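Local coordinates for VIN1 (Oscarella pearsei, PDB 6BFI), which probably binds actin filaments and may take part in cell-cell adhesion, as a vinculin homolog from a sponge, at residues 111-116 with 777-782. Numbering follows the deposited sequence.
Sequences GARGVI and KATSMG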
ATOM      1  N   GLY A 111     -11.352 -35.677 -18.735  1.00 74.01           N
ATOM      2  CA  GLY A 111     -11.467 -34.683 -19.788  1.00 69.10           C
ATOM      3  C   GLY A 111     -11.907 -33.331 -19.265  1.00 65.24           C
ATOM      4  O   GLY A 111     -11.541 -32.292 -19.827  1.00 63.71           O
ATOM      5  N   ALA A 112     -12.685 -33.325 -18.181  1.00 63.17           N
ATOM      6  CA  ALA A 112     -13.116 -32.073 -17.568  1.00 61.51           C
ATOM      7  C   ALA A 112     -11.923 -31.251 -17.097  1.00 57.13           C
ATOM      8  O   ALA A 112     -11.792 -30.070 -17.437  1.00 55.03           O
ATOM      9  CB  ALA A 112     -14.064 -32.367 -16.407  1.00 65.07           C
ATOM     10  N   ARG A 113     -11.040 -31.858 -16.301  1.00 58.68           N
ATOM     11  CA  ARG A 113      -9.842 -31.144 -15.873  1.00 62.26           C
ATOM     12  C   ARG A 113      -8.888 -30.910 -17.039  1.00 59.85           C
ATOM     13  O   ARG A 113      -8.143 -29.918 -17.049  1.00 59.14           O
ATOM     14  CB  ARG A 113      -9.149 -31.925 -14.757  1.00 68.58           C
ATOM     15  CG  ARG A 113      -7.962 -31.222 -14.129  1.00 74.20           C
ATOM     16  CD  ARG A 113      -7.396 -32.046 -12.987  1.00 80.02           C
ATOM     17  NE  ARG A 113      -7.300 -33.458 -13.342  1.00 85.61           N
ATOM     18  CZ  ARG A 113      -6.283 -33.991 -14.012  1.00 91.63           C
ATOM     19  NH1 ARG A 113      -5.269 -33.231 -14.403  1.00 91.73           N
ATOM     20  NH2 ARG A 113      -6.282 -35.287 -14.292  1.00 95.61           N
ATOM     21  N   GLY A 114      -8.920 -31.794 -18.038  1.00 59.21           N
ATOM     22  CA  GLY A 114      -7.961 -31.734 -19.123  1.00 58.51           C
ATOM     23  C   GLY A 114      -8.233 -30.621 -20.112  1.00 59.24           C
ATOM     24  O   GLY A 114      -7.303 -30.118 -20.746  1.00 61.53           O
ATOM     25  N   VAL A 115      -9.499 -30.234 -20.279  1.00 55.37           N
ATOM     26  CA  VAL A 115      -9.777 -29.108 -21.167  1.00 55.90           C
ATOM     27  C   VAL A 115      -9.370 -27.795 -20.506  1.00 60.07           C
ATOM     28  O   VAL A 115      -8.881 -26.875 -21.174  1.00 58.44           O
ATOM     29  CB  VAL A 115     -11.256 -29.100 -21.597  1.00 52.47           C
ATOM     30  CG1 VAL A 115     -11.561 -30.306 -22.480  1.00 53.86           C
ATOM     31  CG2 VAL A 115     -12.176 -29.068 -20.392  1.00 68.26           C
ATOM     32  N   ILE A 116      -9.544 -27.694 -19.186  1.00 61.78           N
ATOM     33  CA  ILE A 116      -9.146 -26.488 -18.468  1.00 60.96           C
ATOM     34  C   ILE A 116      -7.628 -26.351 -18.467  1.00 60.84           C
ATOM     35  O   ILE A 116      -7.073 -25.361 -18.962  1.00 64.55           O
ATOM     36  CB  ILE A 116      -9.706 -26.507 -17.036  1.00 60.65           C
ATOM     37  CG1 ILE A 116     -11.226 -26.676 -17.057  1.00 62.32           C
ATOM     38  CG2 ILE A 116      -9.326 -25.234 -16.297  1.00 48.82           C
ATOM     39  CD1 ILE A 116     -11.846 -26.803 -15.678  1.00 58.21           C
ATOM     40  N   LYS A 777     -10.414 -28.362  -8.881  1.00 60.44           N
ATOM     41  CA  LYS A 777     -10.262 -29.275  -7.750  1.00 64.45           C
ATOM     42  C   LYS A 777     -11.338 -30.352  -7.756  1.00 63.08           C
ATOM     43  O   LYS A 777     -11.065 -31.515  -7.434  1.00 65.09           O
ATOM     44  CB  LYS A 777     -10.297 -28.486  -6.439  1.00 67.39           C
ATOM     45  CG  LYS A 777     -10.419 -29.340  -5.186  1.00 70.24           C
ATOM     46  CD  LYS A 777      -9.212 -30.243  -4.999  1.00 74.88           C
ATOM     47  CE  LYS A 777      -9.369 -31.109  -3.759  1.00 78.86           C
ATOM     48  NZ  LYS A 777      -8.193 -31.998  -3.550  1.00 82.89           N
ATOM     49  N   ALA A 778     -12.569 -29.987  -8.124  1.00 60.08           N
ATOM     50  CA  ALA A 778     -13.659 -30.957  -8.125  1.00 59.33           C
ATOM     51  C   ALA A 778     -13.438 -32.063  -9.150  1.00 74.57           C
ATOM     52  O   ALA A 778     -13.865 -33.203  -8.935  1.00 74.47           O
ATOM     53  CB  ALA A 778     -14.989 -30.252  -8.386  1.00 58.33           C
ATOM     54  N   THR A 779     -12.780 -31.753 -10.266  1.00 77.39           N
ATOM     55  CA  THR A 779     -12.542 -32.727 -11.321  1.00 77.66           C
ATOM     56  C   THR A 779     -11.267 -33.532 -11.108  1.00 80.17           C
ATOM     57  O   THR A 779     -10.892 -34.317 -11.984  1.00 84.16           O
ATOM     58  CB  THR A 779     -12.491 -32.030 -12.681  1.00 78.07           C
ATOM     59  OG1 THR A 779     -11.432 -31.063 -12.686  1.00 77.75           O
ATOM     60  CG2 THR A 779     -13.809 -31.329 -12.960  1.00 78.29           C
ATOM     61  N   SER A 780     -10.597 -33.358  -9.973  1.00 83.27           N
ATOM     62  CA  SER A 780      -9.381 -34.097  -9.667  1.00 89.66           C
ATOM     63  C   SER A 780      -9.467 -34.912  -8.387  1.00 92.94           C
ATOM     64  O   SER A 780      -8.861 -35.983  -8.318  1.00 94.74           O
ATOM     65  CB  SER A 780      -8.183 -33.140  -9.566  1.00 88.30           C
ATOM     66  OG  SER A 780      -8.378 -32.189  -8.537  1.00 86.09           O
ATOM     67  N   MET A 781     -10.192 -34.440  -7.376  1.00 95.79           N
ATOM     68  CA  MET A 781     -10.335 -35.210  -6.150  1.00102.09           C
ATOM     69  C   MET A 781     -11.209 -36.434  -6.395  1.00110.98           C
ATOM     70  O   MET A 781     -12.082 -36.439  -7.267  1.00114.51           O
ATOM     71  CB  MET A 781     -10.928 -34.351  -5.035  1.00 97.84           C
ATOM     72  CG  MET A 781     -12.403 -34.024  -5.200  1.00 96.42           C
ATOM     73  SD  MET A 781     -13.058 -33.134  -3.774  1.00 93.40           S
ATOM     74  CE  MET A 781     -14.770 -32.935  -4.256  1.00 93.49           C
ATOM     75  N   GLY A 782     -10.962 -37.482  -5.616  1.00119.64           N
ATOM     76  CA  GLY A 782     -11.668 -38.733  -5.799  1.00123.49           C
ATOM     77  C   GLY A 782     -11.073 -39.576  -6.907  1.00129.78           C
ATOM     78  O   GLY A 782     -11.739 -39.861  -7.907  1.00132.95           O
TER
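Ser-780, which meets Arg-113 across the contact, helps grip the carbonyl oxygen Lys-777 O, a three-fold acceptor for Ser-780 N, Ser-780 OG and Met-781 N. The hydroxyl's hydrogen bond, Ser-780 OG to Lys-777 O, is 3.0 Å, with a C=O...donor angle of 108° and the donor raised above the carbonyl plane. This fixes the turn where helix 763-778 ends, Thr-779 being the first residue to leave helical angles.

The backbones are nearest at Arg-113 and Thr-779, whose CA atoms lie 5.5 Å apart. Thr-779 OG1 lies 3.2 Å from Arg-113 CB, a close van der Waals touch; the hydroxyl's hydrogen bond goes to Val-776 O. The other branch, Thr-779 CG2, meets Ala-112 CB at 3.6 Å, and both residues also pack on helix 8-32.

Arg-113 runs past the threonine with CG anti to the backbone N (chi1 -174°), laying CD 3.7 Å from Ser-780 CB, before a bend at chi3 (44°) turns the guanidinium aside. Its guanidinium turns an edge to Thr-779 O, yet NE to Thr-779 O is 3.9 Å, too long for a bond. Replacing Arg-113 with an alanine would probably uncover Ser-780 CB and Ala-788 and take the guanidinium edge from Thr-779 O.

Joining an N-terminal helix pair to the end of a C-terminal bundle helix, the contact is consistent with the head-tail interaction of closed, autoinhibited vinculin.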